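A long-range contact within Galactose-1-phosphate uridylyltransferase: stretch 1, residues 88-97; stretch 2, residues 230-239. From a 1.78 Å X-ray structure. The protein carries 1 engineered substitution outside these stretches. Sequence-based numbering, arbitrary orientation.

Stretch 1 88-97: VDDLSDLPLG
Stretch 2 (230-239) LKITLCALKQ

This is a contact between a loop with a short 3-10 turn and one side of an α-helix, in which two lysines of the helix reach out to bind oxygens of the loop while a small serine packs tightly against the helix.

Stretch 2 is helical, with phi/psi near -65/-45 over most of its length and the usual i to i+4 hydrogen bonds, such as C235 N to K231 O at 2.9 Å and K238 N to L234 O at 3.0 Å. Stretch 1 begins extended at V88 (-124/126), turns at D89 (-65/-46), extends again at D90 (-140/159), and folds into a 3-10 segment at 91-93. Two backbone bonds hold this turn: D93 N to D90 O and L94 N to L91 O, each 3.0 Å. L94 and P95 then extend again, with psi at 150° in both, and P95 takes the N-cap position before the helix that starts at L96; its ring, lacking an N-H, costs no donor there.

The register is set by S92 and K231, whose CA atoms lie 4.4 Å apart, and the chains run in roughly opposite directions. So close an approach suits a small side chain: S92 CB sits 3.6 Å from L234 CB and 3.6 Å from C235 N. With chi1 at 70° (p), S92 OG donates to D90 OD2 at 2.7 Å, while S92 N donates to the same oxygen at 3.2 Å. D90 (chi1 t) thus braces the turn from its start, and a water extends its reach to the helix, donating to D90 OD2 at 2.9 Å and to L234 O at 2.8 Å. The carbonyl of L234 therefore has a polar partner at the interface as well as its helical one.

K231 runs t, t, t along its first three chi angles and then bends at chi4 (69°, p). The extended chain carries its amine to the end of the turn, where K231 NZ donates to S92 O at 2.7 Å and to L94 O at 2.9 Å. A lysine suits this place because one amine has several protons and can bind two carbonyls together. Its aliphatic part is useful too, since K231 CD packs 3.7 Å from L96 CD2; L96 adopts m, t.

K238, two helical turns along, serves the acidic residues. Its chi1 (-147°) and chi4 (-135°) lie between wells, with chi2 and chi3 both t. K238 NZ forms a salt bridge to D93, donating to OD2 at 2.9 Å and weakly to OD1, also at 2.9 Å. D93 CB points away from the helix, but chi1 m brings its carboxylate back within reach, where D93 OD2 also accepts a weak bond from D90 N at 3.0 Å. A longer salt bridge joins D89 OD2 to K238 NZ at 3.9 Å.

The CA-to-CB bond of L234 (m, t) points toward the loop, and its CD1 meets L91 CD2 at 3.9 Å, with L91 in t, p. Both leucines are buried, so this apolar pairing complements the polar bonds. The two stretches together bury 517 Å².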

# COMPACT_ATOMS: atom_id res chain seq x y z
N VAL A 88 -26.13 -9.85 6.46
CA VAL A 88 -26.18 -9.09 5.18
C VAL A 88 -24.76 -9.22 4.65
O VAL A 88 -23.88 -8.96 5.46
CB VAL A 88 -26.60 -7.63 5.47
CG1 VAL A 88 -26.40 -6.68 4.30
CG2 VAL A 88 -28.05 -7.58 5.94
N ASP A 89 -24.53 -9.69 3.42
CA ASP A 89 -23.14 -9.84 2.90
C ASP A 89 -22.48 -8.47 2.78
O ASP A 89 -21.29 -8.33 3.24
CB ASP A 89 -23.06 -10.55 1.56
CG ASP A 89 -21.62 -10.60 1.02
OD1 ASP A 89 -20.78 -11.35 1.61
OD2 ASP A 89 -21.31 -9.87 0.04
N ASP A 90 -23.18 -7.46 2.21
CA ASP A 90 -22.51 -6.20 1.77
C ASP A 90 -23.38 -4.96 2.08
O ASP A 90 -24.61 -5.08 2.15
CB ASP A 90 -22.17 -6.25 0.27
CG ASP A 90 -21.32 -5.07 -0.16
OD1 ASP A 90 -20.45 -4.64 0.66
OD2 ASP A 90 -21.58 -4.51 -1.24
N LEU A 91 -22.76 -3.80 2.14
CA LEU A 91 -23.45 -2.48 2.17
C LEU A 91 -24.47 -2.44 1.04
O LEU A 91 -25.60 -1.99 1.24
CB LEU A 91 -22.38 -1.41 2.00
CG LEU A 91 -22.86 0.03 2.05
CD1 LEU A 91 -23.49 0.34 3.41
CD2 LEU A 91 -21.67 0.93 1.78
N SER A 92 -24.11 -2.95 -0.15
CA SER A 92 -24.98 -2.88 -1.35
C SER A 92 -26.24 -3.73 -1.20
O SER A 92 -27.20 -3.51 -1.98
CB SER A 92 -24.22 -3.23 -2.62
OG SER A 92 -23.87 -4.61 -2.69
N ASP A 93 -26.31 -4.63 -0.22
CA ASP A 93 -27.54 -5.45 0.01
C ASP A 93 -28.55 -4.69 0.86
O ASP A 93 -29.70 -5.13 0.93
CB ASP A 93 -27.17 -6.79 0.61
CG ASP A 93 -26.31 -7.60 -0.33
OD1 ASP A 93 -26.80 -7.91 -1.43
OD2 ASP A 93 -25.16 -7.92 0.03
N LEU A 94 -28.18 -3.56 1.43
CA LEU A 94 -29.10 -2.78 2.29
C LEU A 94 -29.98 -1.87 1.43
O LEU A 94 -29.55 -1.38 0.37
CB LEU A 94 -28.28 -1.95 3.28
CG LEU A 94 -27.51 -2.75 4.33
CD1 LEU A 94 -26.56 -1.82 5.09
CD2 LEU A 94 -28.44 -3.50 5.27
N PRO A 95 -31.20 -1.57 1.88
CA PRO A 95 -32.08 -0.68 1.13
C PRO A 95 -31.45 0.71 1.04
O PRO A 95 -30.74 1.11 1.97
CB PRO A 95 -33.36 -0.61 1.96
CG PRO A 95 -33.29 -1.71 2.98
CD PRO A 95 -31.84 -2.13 3.07
N LEU A 96 -31.76 1.42 -0.05
CA LEU A 96 -31.31 2.82 -0.26
C LEU A 96 -31.52 3.64 1.02
O LEU A 96 -30.58 4.39 1.35
CB LEU A 96 -32.07 3.42 -1.43
CG LEU A 96 -31.64 2.94 -2.80
CD1 LEU A 96 -32.63 3.38 -3.89
CD2 LEU A 96 -30.23 3.47 -3.07
N GLY A 97 -32.71 3.57 1.64
CA GLY A 97 -33.03 4.36 2.85
C GLY A 97 -32.10 4.07 4.01
O GLY A 97 -31.73 5.02 4.75
N LEU A 230 -23.40 4.51 -4.40
CA LEU A 230 -22.68 3.48 -3.62
C LEU A 230 -23.38 2.13 -3.79
O LEU A 230 -22.70 1.14 -4.10
CB LEU A 230 -22.65 3.89 -2.15
CG LEU A 230 -21.67 5.02 -1.83
CD1 LEU A 230 -21.82 5.50 -0.38
CD2 LEU A 230 -20.26 4.54 -2.09
N LYS A 231 -24.68 2.07 -3.63
CA LYS A 231 -25.40 0.79 -3.73
C LYS A 231 -25.16 0.20 -5.11
O LYS A 231 -24.88 -1.02 -5.20
CB LYS A 231 -26.89 1.01 -3.45
CG LYS A 231 -27.72 -0.24 -3.50
CD LYS A 231 -29.17 -0.04 -3.03
CE LYS A 231 -30.05 -1.25 -3.26
NZ LYS A 231 -29.66 -2.37 -2.39
N ILE A 232 -25.39 0.98 -6.16
CA ILE A 232 -25.36 0.42 -7.54
C ILE A 232 -23.92 0.03 -7.90
O ILE A 232 -23.75 -1.03 -8.53
CB ILE A 232 -26.02 1.40 -8.51
CG1 ILE A 232 -27.53 1.40 -8.21
CG2 ILE A 232 -25.73 1.00 -9.95
CD1 ILE A 232 -28.33 2.43 -8.95
N THR A 233 -22.92 0.83 -7.53
CA THR A 233 -21.48 0.57 -7.89
C THR A 233 -21.05 -0.72 -7.16
O THR A 233 -20.47 -1.64 -7.77
CB THR A 233 -20.60 1.80 -7.60
OG1 THR A 233 -21.00 2.90 -8.40
CG2 THR A 233 -19.14 1.47 -7.85
N LEU A 234 -21.39 -0.84 -5.88
CA LEU A 234 -20.92 -2.02 -5.10
C LEU A 234 -21.69 -3.26 -5.58
O LEU A 234 -21.13 -4.35 -5.62
CB LEU A 234 -21.06 -1.72 -3.61
CG LEU A 234 -20.08 -0.66 -3.11
CD1 LEU A 234 -20.39 -0.32 -1.66
CD2 LEU A 234 -18.63 -1.11 -3.28
N CYS A 235 -22.95 -3.11 -5.96
CA CYS A 235 -23.75 -4.21 -6.54
C CYS A 235 -23.04 -4.73 -7.80
O CYS A 235 -22.88 -5.95 -7.95
CB CYS A 235 -25.17 -3.75 -6.82
SG CYS A 235 -26.18 -4.96 -7.71
N ALA A 236 -22.55 -3.84 -8.65
CA ALA A 236 -21.86 -4.23 -9.89
C ALA A 236 -20.59 -5.03 -9.55
O ALA A 236 -20.33 -6.04 -10.20
CB ALA A 236 -21.51 -3.03 -10.70
N LEU A 237 -19.85 -4.61 -8.53
CA LEU A 237 -18.57 -5.27 -8.17
C LEU A 237 -18.90 -6.66 -7.67
O LEU A 237 -18.10 -7.56 -7.97
CB LEU A 237 -17.78 -4.46 -7.13
CG LEU A 237 -17.20 -3.17 -7.68
CD1 LEU A 237 -16.36 -2.42 -6.65
CD2 LEU A 237 -16.35 -3.44 -8.91
N LYS A 238 -20.04 -6.82 -6.99
CA LYS A 238 -20.43 -8.08 -6.33
C LYS A 238 -20.59 -9.15 -7.39
O LYS A 238 -20.40 -10.35 -7.06
CB LYS A 238 -21.71 -7.89 -5.52
CG LYS A 238 -21.82 -8.71 -4.25
CD LYS A 238 -23.08 -8.39 -3.46
CE LYS A 238 -23.24 -9.25 -2.24
NZ LYS A 238 -24.62 -9.76 -2.09
N GLN A 239 -20.98 -8.78 -8.62
CA GLN A 239 -21.20 -9.82 -9.67
C GLN A 239 -20.25 -9.71 -10.88
O GLN A 239 -20.19 -10.69 -11.64
CB GLN A 239 -22.63 -9.77 -10.21
CG GLN A 239 -23.58 -8.87 -9.44
CD GLN A 239 -24.80 -8.53 -10.27
OE1 GLN A 239 -25.37 -9.38 -10.96
NE2 GLN A 239 -25.20 -7.28 -10.22
O HOH W 1 -19.81 -5.34 -3.36